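Local atomic coordinates of protein UL16 (PDB entry 2WY3), a protein that helps cytomegalovirus escape natural killer cells by retaining diverse ligands of the activating receptor KLRK1 inside the infected cell and blocking ULBP1 and ULBP2 from engaging it. Residues B[33-38]-B[99-104]; B[50-55]-B[113-118]; B[27-32]-B[129-134]. All coordinates share one frame; numbering follows the deposited sequence. Where two conformers were deposited one is given.

Contact 1: residues B[33-38]-B[99-104]; sequences MCISIC and YTSRMV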
# COMPACT_ATOMS: atom_id res chain seq x y z
N MET B 33 9.78 11.46 5.23
CA MET B 33 8.59 10.67 4.94
C MET B 33 8.20 9.84 6.16
O MET B 33 9.07 9.32 6.88
CB MET B 33 8.83 9.76 3.71
CG MET B 33 7.78 8.65 3.50
SD MET B 33 8.00 7.70 1.96
CE MET B 33 7.62 8.96 0.77
N CYS B 34 6.90 9.75 6.43
CA CYS B 34 6.43 8.86 7.49
C CYS B 34 5.36 7.94 6.92
O CYS B 34 4.17 8.26 6.96
CB CYS B 34 5.84 9.64 8.67
SG CYS B 34 5.17 8.53 9.96
N ILE B 35 5.81 6.83 6.35
CA ILE B 35 4.90 5.79 5.88
C ILE B 35 5.41 4.45 6.41
O ILE B 35 6.47 3.97 6.01
CB ILE B 35 4.87 5.73 4.34
CG1 ILE B 35 4.32 7.04 3.78
CG2 ILE B 35 4.02 4.53 3.87
CD1 ILE B 35 4.30 7.09 2.25
N SER B 36 4.64 3.89 7.34
CA SER B 36 4.91 2.58 7.90
C SER B 36 3.81 1.64 7.45
O SER B 36 2.62 1.96 7.56
CB SER B 36 4.94 2.70 9.43
OG SER B 36 4.54 1.51 10.07
N ILE B 37 4.20 0.50 6.89
CA ILE B 37 3.24 -0.50 6.43
C ILE B 37 3.67 -1.86 7.00
O ILE B 37 4.59 -2.49 6.48
CB ILE B 37 3.20 -0.58 4.89
CG1 ILE B 37 2.96 0.81 4.31
CG2 ILE B 37 2.13 -1.58 4.45
CD1 ILE B 37 3.15 0.93 2.78
N CYS B 38 3.02 -2.29 8.06
CA CYS B 38 3.44 -3.51 8.75
C CYS B 38 2.61 -4.73 8.38
O CYS B 38 1.40 -4.65 8.24
CB CYS B 38 3.43 -3.26 10.24
SG CYS B 38 4.71 -2.02 10.63
N TYR B 99 -1.39 0.33 8.22
CA TYR B 99 -0.81 1.49 7.55
C TYR B 99 -0.80 2.69 8.47
O TYR B 99 -1.84 3.05 9.02
CB TYR B 99 -1.65 1.88 6.32
CG TYR B 99 -1.49 0.97 5.15
CD1 TYR B 99 -0.72 1.35 4.05
CD2 TYR B 99 -2.11 -0.28 5.12
CE1 TYR B 99 -0.57 0.52 2.96
CE2 TYR B 99 -1.96 -1.13 4.03
CZ TYR B 99 -1.19 -0.71 2.95
OH TYR B 99 -1.02 -1.54 1.87
N THR B 100 0.37 3.29 8.64
CA THR B 100 0.49 4.55 9.36
C THR B 100 1.21 5.55 8.46
O THR B 100 2.41 5.42 8.23
CB THR B 100 1.29 4.39 10.67
OG1 THR B 100 0.72 3.31 11.45
CG2 THR B 100 1.26 5.69 11.48
N SER B 101 0.47 6.52 7.93
CA SER B 101 1.05 7.57 7.10
C SER B 101 0.71 8.91 7.73
O SER B 101 -0.45 9.17 8.04
CB SER B 101 0.50 7.48 5.67
OG SER B 101 0.97 8.54 4.86
N ARG B 102 1.71 9.75 7.92
CA ARG B 102 1.50 11.03 8.57
C ARG B 102 2.36 12.09 7.91
O ARG B 102 3.39 11.78 7.32
CB ARG B 102 1.92 10.94 10.05
CG ARG B 102 1.50 9.67 10.75
CD ARG B 102 1.91 9.71 12.22
NE ARG B 102 0.91 10.37 13.05
CZ ARG B 102 1.08 10.69 14.33
NH1 ARG B 102 2.23 10.45 14.94
NH2 ARG B 102 0.09 11.28 15.00
N MET B 103 1.94 13.34 8.05
CA MET B 103 2.80 14.46 7.69
C MET B 103 4.01 14.44 8.61
O MET B 103 3.88 14.15 9.80
CB MET B 103 2.04 15.79 7.82
CG MET B 103 0.82 15.86 6.92
SD MET B 103 -0.02 17.45 7.03
CE MET B 103 -0.41 17.52 8.77
N VAL B 104 5.18 14.72 8.05
CA VAL B 104 6.41 14.73 8.82
C VAL B 104 6.68 16.12 9.38
O VAL B 104 6.83 17.09 8.64
CB VAL B 104 7.62 14.26 7.98
CG1 VAL B 104 8.90 14.31 8.80
CG2 VAL B 104 7.37 12.85 7.46
O HOH W 1 5.04 11.29 4.91
O HOH W 2 1.94 1.04 10.51
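C34 to I37 pair with R102 to Y99 as adjacent antiparallel strands, the axes of 34-38 and 99-102 running 4.7 Å apart at 179°. S36 and T100 form the hydrogen-bonded pair at its middle: S36 N donates to T100 O and T100 N to S36 O, both at 2.8 Å and nearly straight. Further along, where the strand 99-102 is ending, one water accepts from C34 N and donates to R102 O, bridging the two strands. A second water sits between the hydroxyls, 2.7 Å from both S36 OG and T100 OG1; T100 OG1 also bonds W65 NE1.

Side chains alternate between two faces. I37 and Y99 lie on the same face as I35 and S101. I37 chi1 (-53°) puts CG1 beside the backbone N and so leaves CG2 anti to that N; CG2 lies over one face of the Y99 ring, 3.9 Å from its centroid and 19° off the normal, a CH-pi contact displaced toward CE1 and CZ. I37 CG1 adds a touch on Y99 CD1.

The strands belong to the three-stranded sheet 34-41, 95-102, 82-89, one layer of an immunoglobulin-like sandwich. Another protein's chain packs on the I37/Y99 face, where an acidic side chain bonds Y99 OH, and reaches the outer edge of strand 34-38 through a polar side chain bonded to I35 O. C34, S36, T100 and R102 turn instead toward the opposing sheet. There C34 SG, anti to the backbone N, rests alongside the aliphatic part of R102, 3.9 Å from R102 CG. The R102 guanidinium is held by N82 OD1 at NE and Y112 OH at NH1, with a cation-pi contact to F53. At the turn after the strand, V104 CG2 packs 3.3 Å from C34 N.

Contact 2: residues B[50-55]-B[113-118]; sequences GVAFTW and DCLRCE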
# COMPACT_ATOMS: atom_id res chain seq x y z
N GLY B 50 -1.13 -3.39 16.89
CA GLY B 50 -1.09 -1.94 16.85
C GLY B 50 0.28 -1.35 16.66
O GLY B 50 1.26 -2.07 16.45
N VAL B 51 0.35 -0.03 16.78
CA VAL B 51 1.57 0.70 16.49
C VAL B 51 1.84 1.71 17.60
O VAL B 51 0.97 2.51 17.94
CB VAL B 51 1.46 1.47 15.16
CG1 VAL B 51 2.78 2.14 14.83
CG2 VAL B 51 1.04 0.53 14.02
N ALA B 52 3.04 1.65 18.18
CA ALA B 52 3.47 2.61 19.18
C ALA B 52 4.34 3.68 18.53
O ALA B 52 5.18 3.38 17.69
CB ALA B 52 4.27 1.89 20.28
N PHE B 53 4.13 4.94 18.94
CA PHE B 53 4.93 6.06 18.45
C PHE B 53 5.67 6.72 19.61
O PHE B 53 5.04 7.29 20.51
CB PHE B 53 4.04 7.10 17.75
CG PHE B 53 4.72 8.43 17.52
CD1 PHE B 53 5.97 8.49 16.92
CD2 PHE B 53 4.12 9.62 17.93
CE1 PHE B 53 6.61 9.71 16.71
CE2 PHE B 53 4.76 10.85 17.72
CZ PHE B 53 6.00 10.89 17.11
N THR B 54 7.00 6.67 19.58
CA THR B 54 7.80 7.32 20.62
C THR B 54 8.43 8.58 20.03
O THR B 54 9.17 8.50 19.05
CB THR B 54 8.91 6.35 21.14
OG1 THR B 54 8.30 5.17 21.70
CG2 THR B 54 9.77 7.02 22.19
N TRP B 55 8.15 9.74 20.61
CA TRP B 55 8.62 11.02 20.05
C TRP B 55 10.15 11.12 20.07
O TRP B 55 10.78 10.76 21.06
CB TRP B 55 8.05 12.17 20.89
CG TRP B 55 8.21 13.52 20.29
CD1 TRP B 55 8.22 13.84 18.95
CD2 TRP B 55 8.33 14.75 21.00
NE1 TRP B 55 8.36 15.22 18.80
CE2 TRP B 55 8.43 15.79 20.05
CE3 TRP B 55 8.36 15.07 22.36
CZ2 TRP B 55 8.57 17.13 20.42
CZ3 TRP B 55 8.51 16.41 22.73
CH2 TRP B 55 8.60 17.42 21.75
N ASP B 113 6.80 1.59 16.22
CA ASP B 113 7.01 0.17 16.47
C ASP B 113 5.71 -0.59 16.21
O ASP B 113 4.73 -0.37 16.92
CB ASP B 113 7.45 -0.07 17.93
CG ASP B 113 8.87 0.42 18.21
OD1 ASP B 113 9.74 0.26 17.33
OD2 ASP B 113 9.12 0.96 19.30
N CYS B 114 5.71 -1.47 15.22
CA CYS B 114 4.55 -2.32 14.97
C CYS B 114 4.60 -3.52 15.89
O CYS B 114 5.55 -4.29 15.87
CB CYS B 114 4.52 -2.79 13.52
SG CYS B 114 4.15 -1.37 12.44
N LEU B 115 3.54 -3.67 16.70
CA LEU B 115 3.56 -4.55 17.85
C LEU B 115 2.75 -5.79 17.61
O LEU B 115 1.75 -5.75 16.90
CB LEU B 115 2.93 -3.84 19.06
CG LEU B 115 3.51 -2.48 19.46
CD1 LEU B 115 2.79 -1.97 20.71
CD2 LEU B 115 5.00 -2.61 19.71
N ARG B 116 3.18 -6.88 18.23
CA ARG B 116 2.39 -8.12 18.28
C ARG B 116 2.75 -8.90 19.52
O ARG B 116 3.91 -8.92 19.93
CB ARG B 116 2.67 -9.01 17.06
CG ARG B 116 1.56 -10.05 16.82
CD ARG B 116 1.73 -10.80 15.50
NE ARG B 116 0.48 -11.50 15.18
CZ ARG B 116 0.24 -12.12 14.03
NH1 ARG B 116 1.16 -12.13 13.07
NH2 ARG B 116 -0.93 -12.72 13.84
N CYS B 117 1.77 -9.60 20.07
CA CYS B 117 2.00 -10.46 21.22
C CYS B 117 2.26 -11.90 20.76
O CYS B 117 1.48 -12.46 20.01
CB CYS B 117 0.78 -10.41 22.14
SG CYS B 117 0.98 -11.31 23.69
N GLU B 118 3.37 -12.48 21.21
CA GLU B 118 3.65 -13.87 20.89
C GLU B 118 4.05 -14.59 22.18
O GLU B 118 4.91 -14.12 22.92
CB GLU B 118 4.76 -13.98 19.84
CG GLU B 118 5.21 -15.42 19.59
CD GLU B 118 6.53 -15.53 18.85
OE1 GLU B 118 6.96 -14.53 18.22
OE2 GLU B 118 7.14 -16.62 18.88
O HOH W 3 7.68 3.41 19.65
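G50, V51 and A52 run antiparallel to L115, C114 and D113, and three backbone bonds join them, the G50/L115 pair making only one of its two. L115 N donates to G50 O at 2.8 Å and 168°, nearly along the C=O axis. A52 and D113 satisfy one another twice: D113 N reaches A52 O at 2.8 Å, while A52 N reaches D113 O at 2.9 Å from a position tilted 23° from the carbonyl plane. G50 N, buried here, has no partner in the model; L115 O is taken by Y40 OH.

The D113 carboxylate is satisfied through both oxygens. OD2 pairs with R111 NE and OD1 with R127 NE as salt bridges; a water 2.9 Å from D113 OD2 also lies 2.8 Å from T54 OG1, so these two side chains meet through it. On the same face as D113, A52 CB touches L115 CD1 at 4.2 Å.

The other face carries V51 and C114, whose CG2 and SG stand 4.0 Å apart. C114 SG is bonded to C38 SG in the opposing sheet. A disulfide joining the two sheets in this way corresponds to the B-F bridge of classical immunoglobulin domains.

Contact 3: residues B[27-32]-B[129-134]; sequences TWTLHG and YVRLGS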
# COMPACT_ATOMS: atom_id res chain seq x y z
N THR B 27 14.20 -3.17 10.84
CA THR B 27 14.33 -1.80 11.35
C THR B 27 15.03 -0.89 10.33
O THR B 27 16.05 -1.27 9.75
CB THR B 27 15.06 -1.80 12.71
OG1 THR B 27 15.14 -0.47 13.23
CG2 THR B 27 16.46 -2.39 12.56
N TRP B 28 14.46 0.29 10.10
CA TRP B 28 14.98 1.21 9.09
C TRP B 28 14.57 2.63 9.39
O TRP B 28 13.83 2.87 10.35
CB TRP B 28 14.51 0.79 7.69
CG TRP B 28 13.04 0.75 7.53
CD1 TRP B 28 12.13 0.04 8.28
CD2 TRP B 28 12.28 1.44 6.54
NE1 TRP B 28 10.86 0.25 7.81
CE2 TRP B 28 10.92 1.10 6.74
CE3 TRP B 28 12.62 2.29 5.49
CZ2 TRP B 28 9.90 1.61 5.94
CZ3 TRP B 28 11.60 2.79 4.69
CH2 TRP B 28 10.26 2.45 4.92
N THR B 29 15.09 3.57 8.61
CA THR B 29 14.92 5.01 8.87
C THR B 29 14.48 5.68 7.57
O THR B 29 14.98 5.35 6.49
CB THR B 29 16.26 5.66 9.33
OG1 THR B 29 16.71 5.06 10.55
CG2 THR B 29 16.10 7.17 9.56
N LEU B 30 13.50 6.58 7.68
CA LEU B 30 13.10 7.43 6.55
C LEU B 30 13.38 8.88 6.90
O LEU B 30 13.11 9.30 8.01
CB LEU B 30 11.60 7.30 6.28
CG LEU B 30 11.21 6.04 5.52
CD1 LEU B 30 9.70 5.89 5.50
CD2 LEU B 30 11.78 6.13 4.09
N HIS B 31 13.87 9.65 5.93
CA HIS B 31 14.06 11.08 6.09
C HIS B 31 13.05 11.83 5.23
O HIS B 31 13.09 11.70 4.01
CB HIS B 31 15.48 11.49 5.69
CG HIS B 31 16.54 10.94 6.59
ND1 HIS B 31 16.98 11.62 7.71
CD2 HIS B 31 17.23 9.78 6.55
CE1 HIS B 31 17.91 10.90 8.31
NE2 HIS B 31 18.09 9.78 7.63
N GLY B 32 12.15 12.57 5.85
CA GLY B 32 11.21 13.41 5.12
C GLY B 32 9.92 12.69 4.76
O GLY B 32 9.07 13.22 4.05
N TYR B 129 12.18 4.44 12.05
CA TYR B 129 12.56 5.75 12.54
C TYR B 129 12.22 6.80 11.49
O TYR B 129 12.50 6.60 10.30
CB TYR B 129 14.06 5.80 12.82
CG TYR B 129 14.48 5.06 14.08
CD1 TYR B 129 14.35 5.65 15.33
CD2 TYR B 129 15.03 3.78 14.01
CE1 TYR B 129 14.76 4.99 16.48
CE2 TYR B 129 15.44 3.10 15.17
CZ TYR B 129 15.29 3.72 16.39
OH TYR B 129 15.68 3.07 17.54
N VAL B 130 11.64 7.91 11.93
CA VAL B 130 11.25 9.01 11.04
C VAL B 130 12.01 10.27 11.44
O VAL B 130 12.03 10.64 12.62
CB VAL B 130 9.74 9.27 11.15
CG1 VAL B 130 9.36 10.56 10.42
CG2 VAL B 130 8.96 8.05 10.62
N ARG B 131 12.64 10.91 10.46
CA ARG B 131 13.44 12.11 10.70
C ARG B 131 13.00 13.18 9.71
O ARG B 131 12.42 12.87 8.69
CB ARG B 131 14.92 11.79 10.49
CG ARG B 131 15.44 10.75 11.48
CD ARG B 131 15.47 11.38 12.88
NE ARG B 131 16.09 10.49 13.86
CZ ARG B 131 15.43 9.70 14.70
NH1 ARG B 131 14.09 9.67 14.70
NH2 ARG B 131 16.11 8.93 15.55
N LEU B 132 13.27 14.44 10.03
CA LEU B 132 12.98 15.51 9.09
C LEU B 132 13.88 15.36 7.87
O LEU B 132 14.92 14.69 7.94
CB LEU B 132 13.21 16.87 9.75
CG LEU B 132 12.38 17.19 10.99
CD1 LEU B 132 12.74 18.58 11.52
CD2 LEU B 132 10.89 17.12 10.68
N GLY B 133 13.49 15.96 6.76
CA GLY B 133 14.33 15.98 5.58
C GLY B 133 13.57 16.20 4.30
O GLY B 133 12.34 16.26 4.29
N SER B 134 14.30 16.32 3.20
CA SER B 134 13.69 16.55 1.90
C SER B 134 13.28 15.24 1.25
O SER B 134 14.12 14.36 1.04
CB SER B 134 14.64 17.31 0.98
OG SER B 134 14.14 17.35 -0.35
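T29 and H31 reach Y129 and R131 through similar first torsions: chi1 -61° sets T29 OG1, and chi1 -67° H31 CG, anti to the carbonyl carbon. T29 OG1 thereby comes 3.6 Å from Y129 CB, the two side chains crossing at a slant. The H31 ring has ND1 3.5 Å from R131 CB, while L132 O lies in the ring plane at its edge. R131 NH1 donates to V130 O at 3.1 Å from above that carbonyl's plane, a bond within its own segment.

Beneath this layer the strands run parallel, their short axes 16° apart. Bonds alternate: Y129 N to W28 O, L30 N to Y129 O (2.8 Å), R131 N to L30 O, and G32 N to R131 O (2.9 Å). At the exit G32 brings its CA to 3.2 Å from G133 O. L30 and V130 occupy the opposite face from T29 and H31. A parallel edge strand beside the last strand is as in V-type immunoglobulin domains.

No side-chain hydrogen bond or salt bridge joins the two segments, which implies that four backbone bonds carry the pairing, with van der Waals contacts on its outer face.

The segments come along the chain as 27-32, 33-38, 50-55, 99-104, 113-118 and 129-134. Contact 3 therefore closes a loop enclosing both others, whereas the segments of contacts 1 and 2 alternate. Contacts 2 and 3 share the six-stranded sheet, where 110-118 and 121-131 are neighbours, yet their centres are about 17 Å apart and they do not touch. Contact 1 lies in the facing three-stranded sheet, its centre about 13 Å from that of contact 2 and about 10 Å from that of contact 3. The C38-C114 disulfide ties contact 1 to contact 2; packing of V104 on G32 joins 1 to 3. Contacts 1 and 3 also meet another protein's chain; no other chain of the assembly touches contact 2.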